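Local coordinates for protein flavohemoglobin (Malassezia yamatoensis, PDB 6O0A) that binds heme and FAD and is required for nitric oxide resistance, probably acting as a nitric oxide dioxygenase that turns NO into nitrate with electrons from NAD(P)H, at residues Gly19-Thr22 / Lys23-Pro26; Glu37-Pro40 / His41-Val45; Ala212-Ser215 / Asp216-Gln220; Ser315-Leu318 / Ala319-Pro322. One frame throughout, in Å; residues are numbered along the deposited sequence.

Interaction 1: residues Gly19-Thr22 / Lys23-Pro26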
loop_
_atom_site.group_PDB
_atom_site.type_symbol
_atom_site.label_atom_id
_atom_site.label_comp_id
_atom_site.label_asym_id
_atom_site.label_seq_id
_atom_site.Cartn_x
_atom_site.Cartn_y
_atom_site.Cartn_z
ATOM N N GLY A 19 -13.652 17.848 -17.331
ATOM C CA GLY A 19 -13.483 17.922 -15.891
ATOM C C GLY A 19 -14.797 18.126 -15.165
ATOM O O GLY A 19 -15.859 17.681 -15.615
ATOM N N LEU A 20 -14.734 18.809 -14.019
ATOM C CA LEU A 20 -15.947 19.081 -13.252
ATOM C C LEU A 20 -16.701 20.242 -13.882
ATOM O O LEU A 20 -16.138 21.325 -14.084
ATOM C CB LEU A 20 -15.635 19.399 -11.792
ATOM C CG LEU A 20 -16.898 19.554 -10.933
ATOM C CD1 LEU A 20 -17.685 18.249 -10.889
ATOM C CD2 LEU A 20 -16.580 20.056 -9.525
ATOM N N SER A 21 -17.975 20.008 -14.186
ATOM C CA SER A 21 -18.790 20.984 -14.896
ATOM C C SER A 21 -19.000 22.258 -14.078
ATOM O O SER A 21 -19.062 22.239 -12.847
ATOM C CB SER A 21 -20.149 20.386 -15.245
ATOM O OG SER A 21 -20.962 20.281 -14.076
ATOM N N THR A 22 -19.130 23.374 -14.796
ATOM C CA THR A 22 -19.475 24.644 -14.167
ATOM C C THR A 22 -20.758 24.526 -13.353
ATOM O O THR A 22 -20.884 25.130 -12.282
ATOM C CB THR A 22 -19.613 25.715 -15.249
ATOM O OG1 THR A 22 -18.364 25.830 -15.948
ATOM C CG2 THR A 22 -20.003 27.057 -14.646
ATOM N N LYS A 23 -21.717 23.744 -13.843
ATOM C CA LYS A 23 -22.969 23.572 -13.110
ATOM C C LYS A 23 -22.731 22.937 -11.744
ATOM O O LYS A 23 -23.356 23.329 -10.748
ATOM C CB LYS A 23 -23.929 22.721 -13.937
ATOM C CG LYS A 23 -25.321 22.531 -13.348
ATOM C CD LYS A 23 -26.129 21.638 -14.282
ATOM C CE LYS A 23 -27.636 21.787 -14.082
ATOM N NZ LYS A 23 -28.161 20.911 -13.004
ATOM N N SER A 24 -21.824 21.963 -11.672
ATOM C CA SER A 24 -21.662 21.199 -10.443
ATOM C C SER A 24 -20.775 21.899 -9.428
ATOM O O SER A 24 -20.949 21.686 -8.225
ATOM C CB SER A 24 -21.086 19.816 -10.744
ATOM O OG SER A 24 -22.094 18.958 -11.248
ATOM N N GLN A 25 -19.819 22.700 -9.886
ATOM C CA GLN A 25 -18.833 23.331 -9.010
ATOM C C GLN A 25 -19.459 23.979 -7.771
ATOM O O GLN A 25 -19.070 23.631 -6.647
ATOM C CB GLN A 25 -18.000 24.357 -9.795
ATOM C CG GLN A 25 -16.943 23.717 -10.689
ATOM C CD GLN A 25 -16.513 24.626 -11.828
ATOM O OE1 GLN A 25 -16.587 25.848 -11.723
ATOM N NE2 GLN A 25 -16.080 24.027 -12.930
ATOM N N PRO A 26 -20.425 24.894 -7.908
ATOM C CA PRO A 26 -20.961 25.551 -6.703
ATOM C C PRO A 26 -21.689 24.598 -5.784
ATOM O O PRO A 26 -21.715 24.811 -4.566
ATOM C CB PRO A 26 -21.920 26.611 -7.264
ATOM C CG PRO A 26 -21.701 26.638 -8.720
ATOM C CD PRO A 26 -21.152 25.323 -9.116
HETATM O O HOH W 1 -16.107 27.178 -14.213
#
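Gln25 folds back over Leu20 and Ser21, an instructive case of a side chain tying a non-helical lead-in to the helix it precedes. Gln25 CB lies 3.9 Å from Ser21 O. CG, which stands beside the backbone N (chi1 -76°), comes closer to that oxygen and also packs 3.9 Å from Leu20 CD2, the two side chains sliding past one another in opposite directions. Beyond CG the chain is extended, and CD passes close to Thr22 CA. At the tip the amide divides its work: NE2 donates to Leu20 O over 2.9 Å, the acceptor lying almost in the amide plane although the donor stands 40° out of the carbonyl plane, while OE1 takes a hydrogen bond from a water that also bonds Thr22 OG1. Both halves of the amide are thus engaged, which limits its rotation. Ser21 itself forms an ST motif, common at helix starts: its OG accepts from Ser24 N at 3.1 Å, and its carbonyl O accepts from Gln25 N, also at 3.1 Å, with a weak second bond from Ser24 N. Leu20 CD1 meets Ser24 CB at 3.7 Å. Glu145 of helix 137-163 receives both Ser21 N and Ser24 OG, Glu141 of that helix pairs with Lys23 NZ, and Leu20 lies against helices 137-163 and 75-89.

Interaction 2: residues Glu37-Pro40 / His41-Val45; sequences ERIP and HITPV
His41 stacks on the guanidinium of Arg38, one turn earlier in the same helix. Their planes are 17° apart and their centres 4.0 Å, with Arg38 NH1 over the middle of the imidazole and NH2 reaching back across CG toward His41 CB. Two bends in the arginine chain, at chi2 (-51°) and chi3 (-59°), curl the guanidinium round to the ring. Asp130 of helix 115-131 forms a salt bridge with Arg38 NE and also touches His41, so the arginine is held through NE while one face rests on the ring. His41 ND1 is buried by the stack and has no hydrogen-bonding partner in the model; Glu37 O, at the ring edge, remains 3.7 Å away from it.

Next comes Ile42, whose N donates to Arg38 O at 2.8 Å; its CD1 packs 3.7 Å from Arg38 CB, and the side chain continues onto Ala126 and Ile127. The whole stretch belongs to helix 25-53 of the heme-binding globin domain, an all-helical fold, and it is kinked round Pro40 and His41 and again at Pro44; the prolines have no N-H to give, and His41 N makes only a weak bond to Arg38 O. Thr43 touches a different helix, at Ala77 of helix 75-89, which Ile39 also meets. Its N bonds Ile39 O at 3.0 Å, and OG1 lies equally near that oxygen, though the destination of the hydroxyl proton is not settled. Pro44 cannot continue the pattern, and instead its CD approaches Pro40 O to 3.2 Å.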
loop_
_atom_site.group_PDB
_atom_site.type_symbol
_atom_site.label_atom_id
_atom_site.label_comp_id
_atom_site.label_asym_id
_atom_site.label_seq_id
_atom_site.Cartn_x
_atom_site.Cartn_y
_atom_site.Cartn_z
ATOM N N GLU A 37 -18.807 15.513 6.618
ATOM C CA GLU A 37 -19.288 15.220 7.961
ATOM C C GLU A 37 -20.052 13.902 8.003
ATOM O O GLU A 37 -19.942 13.143 8.972
ATOM C CB GLU A 37 -20.164 16.375 8.444
ATOM C CG GLU A 37 -20.747 16.213 9.831
ATOM C CD GLU A 37 -21.268 17.530 10.376
ATOM O OE1 GLU A 37 -20.459 18.469 10.526
ATOM O OE2 GLU A 37 -22.485 17.633 10.633
ATOM N N ARG A 38 -20.834 13.612 6.960
ATOM C CA ARG A 38 -21.676 12.426 6.969
ATOM C C ARG A 38 -20.963 11.166 6.483
ATOM O O ARG A 38 -21.529 10.079 6.619
ATOM C CB ARG A 38 -22.938 12.667 6.121
ATOM C CG ARG A 38 -23.813 13.827 6.602
ATOM C CD ARG A 38 -24.121 13.709 8.093
ATOM N NE ARG A 38 -24.821 12.466 8.414
ATOM C CZ ARG A 38 -25.046 12.028 9.650
ATOM N NH1 ARG A 38 -24.621 12.732 10.696
ATOM N NH2 ARG A 38 -25.682 10.879 9.843
ATOM N N ILE A 39 -19.737 11.279 5.941
ATOM C CA ILE A 39 -19.018 10.097 5.438
ATOM C C ILE A 39 -18.905 8.975 6.470
ATOM O O ILE A 39 -19.214 7.824 6.129
ATOM C CB ILE A 39 -17.652 10.507 4.870
ATOM C CG1 ILE A 39 -17.799 11.156 3.486
ATOM C CG2 ILE A 39 -16.674 9.309 4.873
ATOM C CD1 ILE A 39 -18.596 10.344 2.500
ATOM N N PRO A 40 -18.442 9.215 7.706
ATOM C CA PRO A 40 -18.348 8.103 8.670
ATOM C C PRO A 40 -19.670 7.420 8.933
ATOM O O PRO A 40 -19.693 6.237 9.297
ATOM C CB PRO A 40 -17.815 8.783 9.942
ATOM C CG PRO A 40 -17.138 10.004 9.461
ATOM C CD PRO A 40 -17.911 10.469 8.277
ATOM N N HIS A 41 -20.780 8.138 8.783
ATOM C CA HIS A 41 -22.078 7.517 8.991
ATOM C C HIS A 41 -22.557 6.805 7.735
ATOM O O HIS A 41 -23.215 5.764 7.833
ATOM C CB HIS A 41 -23.088 8.573 9.439
ATOM C CG HIS A 41 -22.665 9.320 10.666
ATOM N ND1 HIS A 41 -21.710 10.315 10.640
ATOM C CD2 HIS A 41 -23.056 9.208 11.958
ATOM C CE1 HIS A 41 -21.537 10.790 11.861
ATOM N NE2 HIS A 41 -22.342 10.135 12.679
ATOM N N ILE A 42 -22.207 7.324 6.556
ATOM C CA ILE A 42 -22.697 6.729 5.313
ATOM C C ILE A 42 -21.956 5.432 4.994
ATOM O O ILE A 42 -22.551 4.461 4.510
ATOM C CB ILE A 42 -22.580 7.759 4.174
ATOM C CG1 ILE A 42 -23.568 8.909 4.395
ATOM C CG2 ILE A 42 -22.803 7.109 2.804
ATOM C CD1 ILE A 42 -23.322 10.119 3.523
ATOM N N THR A 43 -20.646 5.388 5.270
ATOM C CA THR A 43 -19.761 4.267 4.944
ATOM C C THR A 43 -20.278 2.898 5.378
ATOM O O THR A 43 -20.376 1.990 4.539
ATOM C CB THR A 43 -18.374 4.507 5.561
ATOM O OG1 THR A 43 -17.706 5.533 4.832
ATOM C CG2 THR A 43 -17.538 3.232 5.535
ATOM N N PRO A 44 -20.585 2.679 6.665
ATOM C CA PRO A 44 -20.997 1.335 7.078
ATOM C C PRO A 44 -22.310 0.934 6.466
ATOM O O PRO A 44 -22.553 -0.260 6.256
ATOM C CB PRO A 44 -21.099 1.446 8.607
ATOM C CG PRO A 44 -20.408 2.717 8.949
ATOM C CD PRO A 44 -20.634 3.613 7.803
ATOM N N VAL A 45 -23.167 1.909 6.161
ATOM C CA VAL A 45 -24.430 1.585 5.521
ATOM C C VAL A 45 -24.193 1.186 4.072
ATOM O O VAL A 45 -24.761 0.204 3.582
ATOM C CB VAL A 45 -25.408 2.765 5.640
ATOM C CG1 VAL A 45 -26.711 2.417 4.946
ATOM C CG2 VAL A 45 -25.641 3.100 7.105
#

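Interaction 3: residues Ala212-Ser215 / Asp216-Gln220; sequences ARTS and DGLLQ
A tight beta hairpin joins strands 207-213 and 219-225, and Thr214 and Leu218 close it: Thr214 N donates to Leu218 O at 2.8 Å, while Leu218 N returns a bond of 2.9 Å to Thr214 OG1. That hydroxyl donates in turn to Asp216 OD1 over 2.6 Å, meeting the carboxylate on its anti side. With OG1 held between the backbone N and the carbonyl carbon (chi1 62°), the threonine oxygen faces into the turn and serves both partners. Asp216 OD1 also forms a salt bridge with Arg64, which would steady the carboxylate and share its charge.

The reversal is a type I turn with a G1 bulge, sealed by Gly217 N to Thr214 O at 2.9 Å. Gly217 has a positive phi of 102°, where a beta carbon would press on the preceding carbonyl oxygen. The hairpin lies at one margin of the antiparallel barrel sheet of the FAD-binding domain. On the face of Arg213 and Leu219, Arg213 reaches across so that NH1 donates to Gly217 O at 2.9 Å, nearly in the guanidinium plane, while Leu219 CB covers a face of that group; Asp59 pairs with NH1 as well. On the face of Ala212 and Gln220, Gln220 CG is touched by Thr214 CG2 at 3.6 Å, and both side chains meet Met246 of helix 246-251. The amide of Gln220 bonds the backbone of Phe62 and Arg64, linking the hairpin to the stretch leading into helix 64-69.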
loop_
_atom_site.group_PDB
_atom_site.type_symbol
_atom_site.label_atom_id
_atom_site.label_comp_id
_atom_site.label_asym_id
_atom_site.label_seq_id
_atom_site.Cartn_x
_atom_site.Cartn_y
_atom_site.Cartn_z
ATOM N N ALA A 212 -5.873 -16.449 1.244
ATOM C CA ALA A 212 -6.181 -17.689 1.949
ATOM C C ALA A 212 -7.564 -17.557 2.566
ATOM O O ALA A 212 -8.131 -16.464 2.648
ATOM C CB ALA A 212 -5.133 -18.012 3.015
ATOM N N ARG A 213 -8.108 -18.679 3.015
ATOM C CA ARG A 213 -9.438 -18.636 3.605
ATOM C C ARG A 213 -9.357 -18.442 5.111
ATOM O O ARG A 213 -8.440 -18.947 5.776
ATOM C CB ARG A 213 -10.234 -19.895 3.262
ATOM C CG ARG A 213 -10.570 -19.920 1.783
ATOM C CD ARG A 213 -11.666 -20.861 1.375
ATOM N NE ARG A 213 -11.756 -20.775 -0.077
ATOM C CZ ARG A 213 -12.620 -20.003 -0.731
ATOM N NH1 ARG A 213 -13.513 -19.282 -0.073
ATOM N NH2 ARG A 213 -12.596 -19.967 -2.054
ATOM N N THR A 214 -10.309 -17.668 5.636
ATOM C CA THR A 214 -10.508 -17.549 7.068
ATOM C C THR A 214 -10.928 -18.901 7.635
ATOM O O THR A 214 -11.302 -19.823 6.904
ATOM C CB THR A 214 -11.593 -16.518 7.370
ATOM O OG1 THR A 214 -12.822 -16.973 6.786
ATOM C CG2 THR A 214 -11.236 -15.175 6.771
ATOM N N SER A 215 -10.886 -19.005 8.968
ATOM C CA SER A 215 -11.308 -20.245 9.613
ATOM C C SER A 215 -12.720 -20.647 9.211
ATOM O O SER A 215 -13.023 -21.842 9.131
ATOM C CB SER A 215 -11.220 -20.110 11.133
ATOM O OG SER A 215 -12.119 -19.122 11.607
ATOM N N ASP A 216 -13.592 -19.678 8.934
ATOM C CA ASP A 216 -14.965 -19.975 8.550
ATOM C C ASP A 216 -15.179 -19.950 7.037
ATOM O O ASP A 216 -16.323 -20.027 6.582
ATOM C CB ASP A 216 -15.940 -19.030 9.264
ATOM C CG ASP A 216 -15.614 -17.554 9.064
ATOM O OD1 ASP A 216 -14.467 -17.215 8.733
ATOM O OD2 ASP A 216 -16.520 -16.730 9.288
ATOM N N GLY A 217 -14.110 -19.874 6.247
ATOM C CA GLY A 217 -14.197 -20.207 4.835
ATOM C C GLY A 217 -14.261 -19.063 3.843
ATOM O O GLY A 217 -14.525 -19.323 2.660
ATOM N N LEU A 218 -14.040 -17.816 4.274
ATOM C CA LEU A 218 -14.036 -16.661 3.368
ATOM C C LEU A 218 -12.640 -16.418 2.809
ATOM O O LEU A 218 -11.674 -16.311 3.573
ATOM C CB LEU A 218 -14.507 -15.392 4.086
ATOM C CG LEU A 218 -15.999 -15.267 4.384
ATOM C CD1 LEU A 218 -16.253 -14.005 5.169
ATOM C CD2 LEU A 218 -16.789 -15.264 3.082
ATOM N N LEU A 219 -12.535 -16.296 1.480
ATOM C CA LEU A 219 -11.253 -15.976 0.862
ATOM C C LEU A 219 -10.907 -14.516 1.142
ATOM O O LEU A 219 -11.743 -13.624 0.961
ATOM C CB LEU A 219 -11.307 -16.240 -0.646
ATOM C CG LEU A 219 -9.926 -16.273 -1.313
ATOM C CD1 LEU A 219 -9.159 -17.508 -0.882
ATOM C CD2 LEU A 219 -10.053 -16.219 -2.825
ATOM N N GLN A 220 -9.683 -14.271 1.605
ATOM C CA GLN A 220 -9.282 -12.923 2.001
ATOM C C GLN A 220 -7.879 -12.623 1.499
ATOM O O GLN A 220 -6.979 -13.455 1.672
ATOM C CB GLN A 220 -9.325 -12.754 3.517
ATOM C CG GLN A 220 -10.715 -12.805 4.097
ATOM C CD GLN A 220 -11.412 -11.481 3.943
ATOM O OE1 GLN A 220 -11.165 -10.555 4.712
ATOM N NE2 GLN A 220 -12.273 -11.373 2.944
#

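Interaction 4: residues Ser315-Leu318 / Ala319-Pro322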
loop_
_atom_site.group_PDB
_atom_site.type_symbol
_atom_site.label_atom_id
_atom_site.label_comp_id
_atom_site.label_asym_id
_atom_site.label_seq_id
_atom_site.Cartn_x
_atom_site.Cartn_y
_atom_site.Cartn_z
ATOM N N SER A 315 14.447 -1.441 15.349
ATOM C CA SER A 315 13.905 -2.699 15.837
ATOM C C SER A 315 13.904 -2.647 17.359
ATOM O O SER A 315 14.555 -1.808 17.968
ATOM C CB SER A 315 14.721 -3.898 15.328
ATOM O OG SER A 315 14.179 -5.120 15.797
ATOM N N ARG A 316 13.155 -3.562 17.981
ATOM C CA ARG A 316 13.197 -3.618 19.435
ATOM C C ARG A 316 14.565 -4.086 19.925
ATOM O O ARG A 316 15.026 -3.648 20.979
ATOM C CB ARG A 316 12.085 -4.529 19.951
ATOM C CG ARG A 316 10.708 -3.971 19.649
ATOM C CD ARG A 316 9.601 -4.956 19.997
ATOM N NE ARG A 316 9.569 -5.235 21.428
ATOM C CZ ARG A 316 8.863 -4.535 22.307
ATOM N NH1 ARG A 316 8.128 -3.507 21.903
ATOM N NH2 ARG A 316 8.896 -4.862 23.592
ATOM N N SER A 317 15.220 -4.952 19.155
ATOM C CA SER A 317 16.527 -5.512 19.492
ATOM C C SER A 317 17.119 -6.047 18.198
ATOM O O SER A 317 16.410 -6.240 17.216
ATOM C CB SER A 317 16.410 -6.642 20.516
ATOM O OG SER A 317 15.788 -7.770 19.904
ATOM N N LEU A 318 18.420 -6.341 18.205
ATOM C CA LEU A 318 18.970 -6.927 16.985
ATOM C C LEU A 318 18.405 -8.319 16.730
ATOM O O LEU A 318 18.192 -8.700 15.575
ATOM C CB LEU A 318 20.488 -6.969 17.047
ATOM C CG LEU A 318 21.200 -5.612 17.109
ATOM C CD1 LEU A 318 22.722 -5.815 17.046
ATOM C CD2 LEU A 318 20.732 -4.670 16.001
ATOM N N ALA A 319 18.134 -9.078 17.792
ATOM C CA ALA A 319 17.550 -10.405 17.617
ATOM C C ALA A 319 16.189 -10.334 16.943
ATOM O O ALA A 319 15.809 -11.255 16.211
ATOM C CB ALA A 319 17.442 -11.109 18.974
ATOM N N GLU A 320 15.457 -9.243 17.151
ATOM C CA GLU A 320 14.130 -9.061 16.588
ATOM C C GLU A 320 14.129 -8.287 15.274
ATOM O O GLU A 320 13.053 -8.043 14.719
ATOM C CB GLU A 320 13.231 -8.351 17.605
ATOM C CG GLU A 320 12.854 -9.199 18.802
ATOM C CD GLU A 320 12.213 -8.365 19.895
ATOM O OE1 GLU A 320 11.012 -8.036 19.779
ATOM O OE2 GLU A 320 12.923 -8.008 20.854
ATOM N N ALA A 321 15.306 -7.917 14.750
ATOM C CA ALA A 321 15.385 -7.192 13.489
ATOM C C ALA A 321 15.240 -8.158 12.318
ATOM O O ALA A 321 16.182 -8.908 12.017
ATOM C CB ALA A 321 16.720 -6.445 13.391
ATOM N N PRO A 322 14.099 -8.182 11.631
ATOM C CA PRO A 322 13.921 -9.178 10.566
ATOM C C PRO A 322 14.835 -8.887 9.388
ATOM O O PRO A 322 14.963 -7.741 8.959
ATOM C CB PRO A 322 12.440 -9.044 10.184
ATOM C CG PRO A 322 12.047 -7.694 10.605
ATOM C CD PRO A 322 12.923 -7.306 11.778
HETATM O O HOH W 2 18.129 -10.391 12.860
#
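Ser317 and Glu320 are turned toward each other by their first torsions: chi1 of 69° tucks the serine OG between its own backbone N and carbonyl carbon, and chi1 of -70° sets the glutamate CG beside its backbone N, from where an extended chain returns along the loop. The result is a reciprocal pair. Ser317 OG accepts from Glu320 N at 3.1 Å and donates to Glu320 OE2 at 3.0 Å, reaching the anti side of the carboxylate from out of its plane. One hydroxyl therefore fixes both ends of the glutamate, and a weak bond from Glu320 N to Ser317 O supplements it. The other carboxylate oxygen, Glu320 OE1, lies at the edge of the Arg316 guanidinium, forming a salt bridge with NE at 3.6 Å; Arg316 CD is slightly nearer, at 3.4 Å from the same oxygen. The salt bridge is long and runs through NE, with the two planes inclined by 50°. Farther round, Ala321 N donates to Leu318 O at 3.1 Å from well above the carbonyl plane, and Leu318 and Ala321 both rest on Tyr341 of the adjacent strand 336-343. The arrangement is a type I turn from Leu318 to Ala321, laced by side chains, in the loop that leads from strand 308-315 to helix 324-332: a strand-to-helix connection of the parallel alpha/beta fold of the NAD-binding domain.

Overall arrangement
The four local contacts are spread over the three modules of the protein. Interactions 1 and 2 share helix 25-53 of the globin part, their centres 24 Å apart; the first lies at its outer beginning, whereas Thr43 of the second comes within about 9 Å of the heme. Interaction 3, in the FAD-binding domain, is closest to both cofactors: the Gln220 side chain is about 7 Å from heme and about 7 Å from FAD, beside the interface between the domains. Interaction 4, in the NAD-binding domain, lies about 13 Å from FAD at Ser315 and 53 Å, centre to centre, from interaction 1 across the molecule. None touches another.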